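Local structure of putative Lipoprotein (Shewanella oneidensis, 3U24) at residues 165-168 with 169-172; 172-175 with 176-180; 228-231 with 232-236. The protein is of unknown function but binds zinc and calcium ions and is probably a membrane-attached lipoprotein of the DUF885 family, in the peptidase MA clan. All coordinates share one frame; numbering follows the deposited sequence.

Interaction 1 (165-168 with 169-172); sequences QPTL and EHTE. With ACY (acetic acid), chain Q.
Thr-167 O accepts the backbone N of Thr-171 at 3.3 Å, and Leu-168 O accepts Glu-172 N one residue on, as the chain leaves its extended course at Pro-166 and Thr-167 and winds into a helix. Thr-171 OG1 also donates to Thr-167 O, at 2.7 Å. The two donors come from opposite faces of that carbonyl, so a single oxygen is gripped twice. CB of Pro-166 lies against the same hydroxyl, 3.4 Å from Thr-171 OG1. Thr-167 is the N-cap residue of helix 168-179. Its chi1 of 74° sets OG1 between its own N and carbonyl carbon, turned toward the first turn. There OG1 shares a hydrogen bond with His-170 ND1 at 2.7 Å, lying at the edge of the imidazole near its plane. The other ring nitrogen, NE2, donates to Leu-516 O and makes a weak bond to an acetic acid molecule, probably from the crystallisation liquor. Trp-116 packs edge-to-face with the same ring. Together these contacts probably fix its rotation. Further along, Glu-172 CD lies 3.8 Å from Leu-168 CG. With an alanine at Glu-172, Leu-168 CG and CD1 would probably lose the carboxylate that covers them, and Lys-232 of helix 200-234 its acidic neighbour. OE1 of Glu-169, brought back by a bend at chi2 (76°), lies 3.8 Å from Leu-168 CB.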
loop_
_atom_site.group_PDB
_atom_site.type_symbol
_atom_site.label_atom_id
_atom_site.label_comp_id
_atom_site.label_asym_id
_atom_site.label_seq_id
_atom_site.Cartn_x
_atom_site.Cartn_y
_atom_site.Cartn_z
ATOM N N GLN A 165 24.838 10.680 -7.756
ATOM C CA GLN A 165 23.854 11.404 -8.559
ATOM C C GLN A 165 22.459 11.269 -7.992
ATOM O O GLN A 165 21.570 10.776 -8.656
ATOM C CB GLN A 165 23.852 10.943 -10.021
ATOM C CG GLN A 165 25.190 11.135 -10.707
ATOM C CD GLN A 165 25.605 12.577 -10.727
ATOM O OE1 GLN A 165 24.852 13.474 -11.202
ATOM N NE2 GLN A 165 26.791 12.843 -10.173
ATOM N N PRO A 166 22.261 11.733 -6.769
ATOM C CA PRO A 166 20.932 11.557 -6.188
ATOM C C PRO A 166 19.944 12.527 -6.756
ATOM O O PRO A 166 20.338 13.537 -7.305
ATOM C CB PRO A 166 21.144 11.861 -4.698
ATOM C CG PRO A 166 22.348 12.764 -4.659
ATOM C CD PRO A 166 23.213 12.341 -5.831
ATOM N N THR A 167 18.663 12.215 -6.622
ATOM C CA THR A 167 17.614 13.176 -6.933
ATOM C C THR A 167 17.490 14.179 -5.799
ATOM O O THR A 167 17.795 13.909 -4.619
ATOM C CB THR A 167 16.223 12.533 -7.113
ATOM O OG1 THR A 167 15.724 12.164 -5.824
ATOM C CG2 THR A 167 16.268 11.311 -8.033
ATOM N N LEU A 168 17.017 15.359 -6.141
ATOM C CA LEU A 168 16.855 16.383 -5.135
ATOM C C LEU A 168 15.778 15.945 -4.148
ATOM O O LEU A 168 15.907 16.132 -2.935
ATOM C CB LEU A 168 16.433 17.722 -5.777
ATOM C CG LEU A 168 16.047 18.796 -4.749
ATOM C CD1 LEU A 168 17.250 19.085 -3.837
ATOM C CD2 LEU A 168 15.481 20.067 -5.451
ATOM N N GLU A 169 14.690 15.420 -4.680
ATOM C CA GLU A 169 13.521 15.117 -3.848
ATOM C C GLU A 169 13.828 14.030 -2.788
ATOM O O GLU A 169 13.422 14.142 -1.625
ATOM C CB GLU A 169 12.333 14.668 -4.720
ATOM C CG GLU A 169 11.751 15.806 -5.581
ATOM C CD GLU A 169 12.606 16.166 -6.831
ATOM O OE1 GLU A 169 13.640 15.489 -7.126
ATOM O OE2 GLU A 169 12.233 17.141 -7.527
ATOM N N HIS A 170 14.549 12.984 -3.169
ATOM C CA HIS A 170 14.785 11.919 -2.196
ATOM C C HIS A 170 15.812 12.360 -1.196
ATOM O O HIS A 170 15.807 11.886 -0.045
ATOM C CB HIS A 170 15.159 10.594 -2.894
ATOM C CG HIS A 170 14.030 10.011 -3.730
ATOM N ND1 HIS A 170 13.804 10.382 -4.999
ATOM C CD2 HIS A 170 13.002 9.103 -3.400
ATOM C CE1 HIS A 170 12.729 9.724 -5.493
ATOM N NE2 HIS A 170 12.226 8.948 -4.516
ATOM N N THR A 171 16.700 13.268 -1.600
ATOM C CA THR A 171 17.699 13.773 -0.668
ATOM C C THR A 171 17.020 14.647 0.398
ATOM O O THR A 171 17.394 14.593 1.581
ATOM C CB THR A 171 18.844 14.528 -1.366
ATOM O OG1 THR A 171 19.360 13.756 -2.474
ATOM C CG2 THR A 171 19.975 14.831 -0.388
ATOM N N GLU A 172 15.977 15.375 -0.011
ATOM C CA GLU A 172 15.262 16.253 0.887
ATOM C C GLU A 172 14.493 15.379 1.842
ATOM O O GLU A 172 14.401 15.653 3.020
ATOM C CB GLU A 172 14.261 17.156 0.121
ATOM C CG GLU A 172 14.885 18.323 -0.644
ATOM C CD GLU A 172 13.920 19.098 -1.587
ATOM O OE1 GLU A 172 12.962 18.531 -2.223
ATOM O OE2 GLU A 172 14.177 20.315 -1.748
HETATM C C ACY Q . 11.944 4.606 -4.765
HETATM O O ACY Q . 11.570 5.788 -4.541
HETATM O OXT ACY Q . 11.238 3.757 -5.393
HETATM C CH3 ACY Q . 13.257 4.160 -4.216
#

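Interaction 2 (172-175 with 176-180); sequences ELAV and LQNQG
Glu-172 O accepts Leu-176 N at 3.3 Å and continues the run of i to i+4 bonds of helix 168-179. Leu-173 comes next. Its O takes Gln-177 N at 2.8 Å in a nearly straight bond, and its branch crosses the Gln-177 amide, with CD1 3.7 Å from NE2. CG of Leu-173 stands anti to the backbone N (chi1 -176°), which puts its methyls beside that amide. Arg-512 of helix 504-516 touches Leu-173 as well. At Ala-174 the carbonyl receives two donors. Asn-178 N and Asn-178 ND2 each reach Ala-174 O at 2.9 Å, from opposite faces of the carbonyl. The oxygen lies close to the Asn-178 amide plane. Val-175 ends the segment. Its O accepts Gln-179 N, and its CG1 runs alongside the Gln-179 chain, 3.9 Å from NE2. Asn-178 is buried, and both ends of its amide are bonded: OD1 to Tyr-156 OH, and ND2 to Tyr-121 O as well as to Ala-174 O. These bonds probably fix which way the amide is turned, and they join the end of the helix to helix 152-162 through Tyr-156 and to the loop at Tyr-121.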
loop_
_atom_site.group_PDB
_atom_site.type_symbol
_atom_site.label_atom_id
_atom_site.label_comp_id
_atom_site.label_asym_id
_atom_site.label_seq_id
_atom_site.Cartn_x
_atom_site.Cartn_y
_atom_site.Cartn_z
ATOM N N GLU A 172 15.977 15.375 -0.011
ATOM C CA GLU A 172 15.262 16.253 0.887
ATOM C C GLU A 172 14.493 15.379 1.842
ATOM O O GLU A 172 14.401 15.653 3.020
ATOM C CB GLU A 172 14.261 17.156 0.121
ATOM C CG GLU A 172 14.885 18.323 -0.644
ATOM C CD GLU A 172 13.920 19.098 -1.587
ATOM O OE1 GLU A 172 12.962 18.531 -2.223
ATOM O OE2 GLU A 172 14.177 20.315 -1.748
ATOM N N LEU A 173 13.916 14.333 1.312
ATOM C CA LEU A 173 13.199 13.401 2.170
ATOM C C LEU A 173 14.171 12.766 3.220
ATOM O O LEU A 173 13.856 12.692 4.408
ATOM C CB LEU A 173 12.467 12.366 1.344
ATOM C CG LEU A 173 11.593 11.377 2.122
ATOM C CD1 LEU A 173 10.450 12.051 2.931
ATOM C CD2 LEU A 173 11.080 10.280 1.178
ATOM N N ALA A 174 15.348 12.377 2.765
ATOM C CA ALA A 174 16.377 11.828 3.657
ATOM C C ALA A 174 16.656 12.759 4.842
ATOM O O ALA A 174 16.794 12.300 5.976
ATOM C CB ALA A 174 17.666 11.546 2.889
ATOM N N VAL A 175 16.750 14.057 4.567
ATOM C CA VAL A 175 17.084 15.031 5.626
ATOM C C VAL A 175 15.980 15.013 6.714
ATOM O O VAL A 175 16.241 14.850 7.911
ATOM C CB VAL A 175 17.210 16.462 5.096
ATOM C CG1 VAL A 175 17.316 17.458 6.280
ATOM C CG2 VAL A 175 18.369 16.587 4.120
ATOM N N LEU A 176 14.758 15.128 6.246
ATOM C CA LEU A 176 13.591 15.143 7.068
ATOM C C LEU A 176 13.382 13.837 7.849
ATOM O O LEU A 176 13.165 13.870 9.059
ATOM C CB LEU A 176 12.448 15.422 6.129
ATOM C CG LEU A 176 11.048 15.506 6.642
ATOM C CD1 LEU A 176 10.204 16.053 5.457
ATOM C CD2 LEU A 176 10.634 14.096 7.084
ATOM N N GLN A 177 13.500 12.688 7.186
ATOM C CA GLN A 177 13.329 11.437 7.896
ATOM C C GLN A 177 14.455 11.156 8.890
ATOM O O GLN A 177 14.189 10.673 9.979
ATOM C CB GLN A 177 13.139 10.300 6.920
ATOM C CG GLN A 177 11.805 10.398 6.166
ATOM C CD GLN A 177 11.612 9.290 5.170
ATOM O OE1 GLN A 177 12.569 8.727 4.653
ATOM N NE2 GLN A 177 10.376 8.959 4.901
ATOM N N ASN A 178 15.704 11.494 8.548
ATOM C CA ASN A 178 16.823 11.248 9.462
ATOM C C ASN A 178 16.804 12.191 10.635
ATOM O O ASN A 178 17.272 11.819 11.713
ATOM C CB ASN A 178 18.189 11.277 8.775
ATOM C CG ASN A 178 18.515 9.978 8.096
ATOM O OD1 ASN A 178 18.951 9.009 8.764
ATOM N ND2 ASN A 178 18.284 9.915 6.776
ATOM N N GLN A 179 16.237 13.381 10.450
ATOM C CA GLN A 179 15.961 14.296 11.597
ATOM C C GLN A 179 14.986 13.646 12.557
ATOM O O GLN A 179 15.112 13.805 13.736
ATOM C CB GLN A 179 15.407 15.655 11.156
ATOM C CG GLN A 179 16.492 16.579 10.648
ATOM C CD GLN A 179 15.984 17.869 9.954
ATOM O OE1 GLN A 179 14.809 17.969 9.492
ATOM N NE2 GLN A 179 16.888 18.867 9.868
ATOM N N GLY A 180 14.019 12.908 12.033
ATOM C CA GLY A 180 13.062 12.170 12.856
ATOM C C GLY A 180 13.704 11.045 13.643
ATOM O O GLY A 180 13.110 10.546 14.595
#

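Interaction 3 (228-231 with 232-236); sequences VSQL and KKEGA
Gln-230 O accepts Glu-234 N at 2.9 Å, and the same two residues meet again through their side chains. Gln-230 NE2 donates to Glu-234 OE1 at 3.2 Å. The acceptor lies in the plane of the Gln-230 amide, but the amide comes from above the carboxylate plane. The two flat groups stand almost at right angles, 89° apart. With CG anti to the backbone N (chi1 -176°), the Gln-230 chain heads toward the glutamate, and CG comes 3.3 Å from Glu-234 OE1. Two residues earlier, Val-228 and Lys-232 lie side by side. The extended lysine chain runs past the valine, and Lys-232 CE is 3.4 Å from Val-228 CG1, tighter than usual for two carbons. The ammonium end lies beside the same methyl. Helix 200-234 ends here. Gly-235 N still donates to Leu-231 O at 3.0 Å, while Gly-235 itself takes positive phi (95°). A residue with a CB would clash there with the preceding carbonyl oxygen, which explains the glycine. The chain then folds back, and Ala-236 CB rests 3.7 Å from Leu-231 CD2, an apolar contact across the helix end. The contact lies at the protein surface, apart from the metal-binding residues. The side of the helix carrying Val-228, Leu-231 and Lys-232 packs on Thr-171, Glu-172 and Val-175 of helix 168-179.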
loop_
_atom_site.group_PDB
_atom_site.type_symbol
_atom_site.label_atom_id
_atom_site.label_comp_id
_atom_site.label_asym_id
_atom_site.label_seq_id
_atom_site.Cartn_x
_atom_site.Cartn_y
_atom_site.Cartn_z
ATOM N N VAL A 228 21.873 18.671 -0.495
ATOM C CA VAL A 228 20.675 19.373 -0.973
ATOM C C VAL A 228 21.106 20.754 -1.534
ATOM O O VAL A 228 20.704 21.162 -2.631
ATOM C CB VAL A 228 19.671 19.632 0.202
ATOM C CG1 VAL A 228 18.573 20.633 -0.178
ATOM C CG2 VAL A 228 19.098 18.318 0.720
ATOM N N SER A 229 21.952 21.441 -0.781
ATOM C CA SER A 229 22.406 22.743 -1.189
ATOM C C SER A 229 23.145 22.688 -2.560
ATOM O O SER A 229 22.838 23.480 -3.438
ATOM C CB SER A 229 23.281 23.369 -0.100
ATOM O OG SER A 229 23.894 24.508 -0.618
ATOM N N GLN A 230 24.064 21.743 -2.723
ATOM C CA GLN A 230 24.787 21.517 -3.970
ATOM C C GLN A 230 23.814 21.135 -5.118
ATOM O O GLN A 230 23.955 21.624 -6.234
ATOM C CB GLN A 230 25.849 20.421 -3.726
ATOM C CG GLN A 230 26.832 20.048 -4.858
ATOM C CD GLN A 230 27.763 18.823 -4.518
ATOM O OE1 GLN A 230 27.832 18.362 -3.363
ATOM N NE2 GLN A 230 28.476 18.304 -5.533
ATOM N N LEU A 231 22.837 20.269 -4.832
ATOM C CA LEU A 231 21.869 19.830 -5.846
ATOM C C LEU A 231 20.995 21.003 -6.318
ATOM O O LEU A 231 20.699 21.125 -7.506
ATOM C CB LEU A 231 20.985 18.691 -5.324
ATOM C CG LEU A 231 21.691 17.341 -5.045
ATOM C CD1 LEU A 231 20.826 16.405 -4.196
ATOM C CD2 LEU A 231 22.185 16.670 -6.342
ATOM N N LYS A 232 20.623 21.887 -5.395
ATOM C CA LYS A 232 19.858 23.069 -5.782
ATOM C C LYS A 232 20.654 23.987 -6.732
ATOM O O LYS A 232 20.087 24.464 -7.715
ATOM C CB LYS A 232 19.341 23.807 -4.555
ATOM C CG LYS A 232 18.256 23.001 -3.814
ATOM C CD LYS A 232 17.876 23.712 -2.545
ATOM C CE LYS A 232 16.768 23.042 -1.749
ATOM N NZ LYS A 232 16.855 23.530 -0.327
ATOM N N LYS A 233 21.948 24.190 -6.466
ATOM C CA LYS A 233 22.803 25.016 -7.336
ATOM C C LYS A 233 23.148 24.363 -8.693
ATOM O O LYS A 233 23.072 25.023 -9.710
ATOM C CB LYS A 233 24.144 25.374 -6.660
ATOM C CG LYS A 233 24.047 26.244 -5.409
ATOM C CD LYS A 233 25.435 26.675 -4.894
ATOM C CE LYS A 233 25.343 27.511 -3.606
ATOM N NZ LYS A 233 26.649 27.663 -2.889
ATOM N N GLU A 234 23.541 23.091 -8.688
ATOM C CA GLU A 234 24.212 22.447 -9.828
ATOM C C GLU A 234 23.260 21.611 -10.690
ATOM O O GLU A 234 23.626 21.187 -11.774
ATOM C CB GLU A 234 25.352 21.520 -9.317
ATOM C CG GLU A 234 26.505 22.248 -8.605
ATOM C CD GLU A 234 27.686 21.352 -8.146
ATOM O OE1 GLU A 234 27.588 20.074 -8.067
ATOM O OE2 GLU A 234 28.750 21.969 -7.847
ATOM N N GLY A 235 22.055 21.346 -10.200
ATOM C CA GLY A 235 21.138 20.439 -10.865
ATOM C C GLY A 235 21.252 19.051 -10.273
ATOM O O GLY A 235 22.168 18.742 -9.499
ATOM N N ALA A 236 20.305 18.205 -10.609
ATOM C CA ALA A 236 20.165 16.911 -9.945
ATOM C C ALA A 236 19.520 15.932 -10.905
ATOM O O ALA A 236 18.768 16.325 -11.814
ATOM C CB ALA A 236 19.350 17.066 -8.661
#

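Interactions 1 and 2 follow one another on helix 168-179 and share Glu-172, with centres about 11 Å apart. Interaction 1 forms the start of the helix and interaction 2 its later turns. Interaction 3 comes later in the chain, at the end of helix 200-234. Its centre is about 9 Å from that of interaction 1 and about 17 Å from that of interaction 2. The two helices pack together here: Thr-171 OG1 is 3.5 Å from Leu-231 CD1, and Val-175 CG2 is 3.9 Å from Val-228 CG2. The start of one helix thus lies against the end of the other, within the largely helical DUF885 fold.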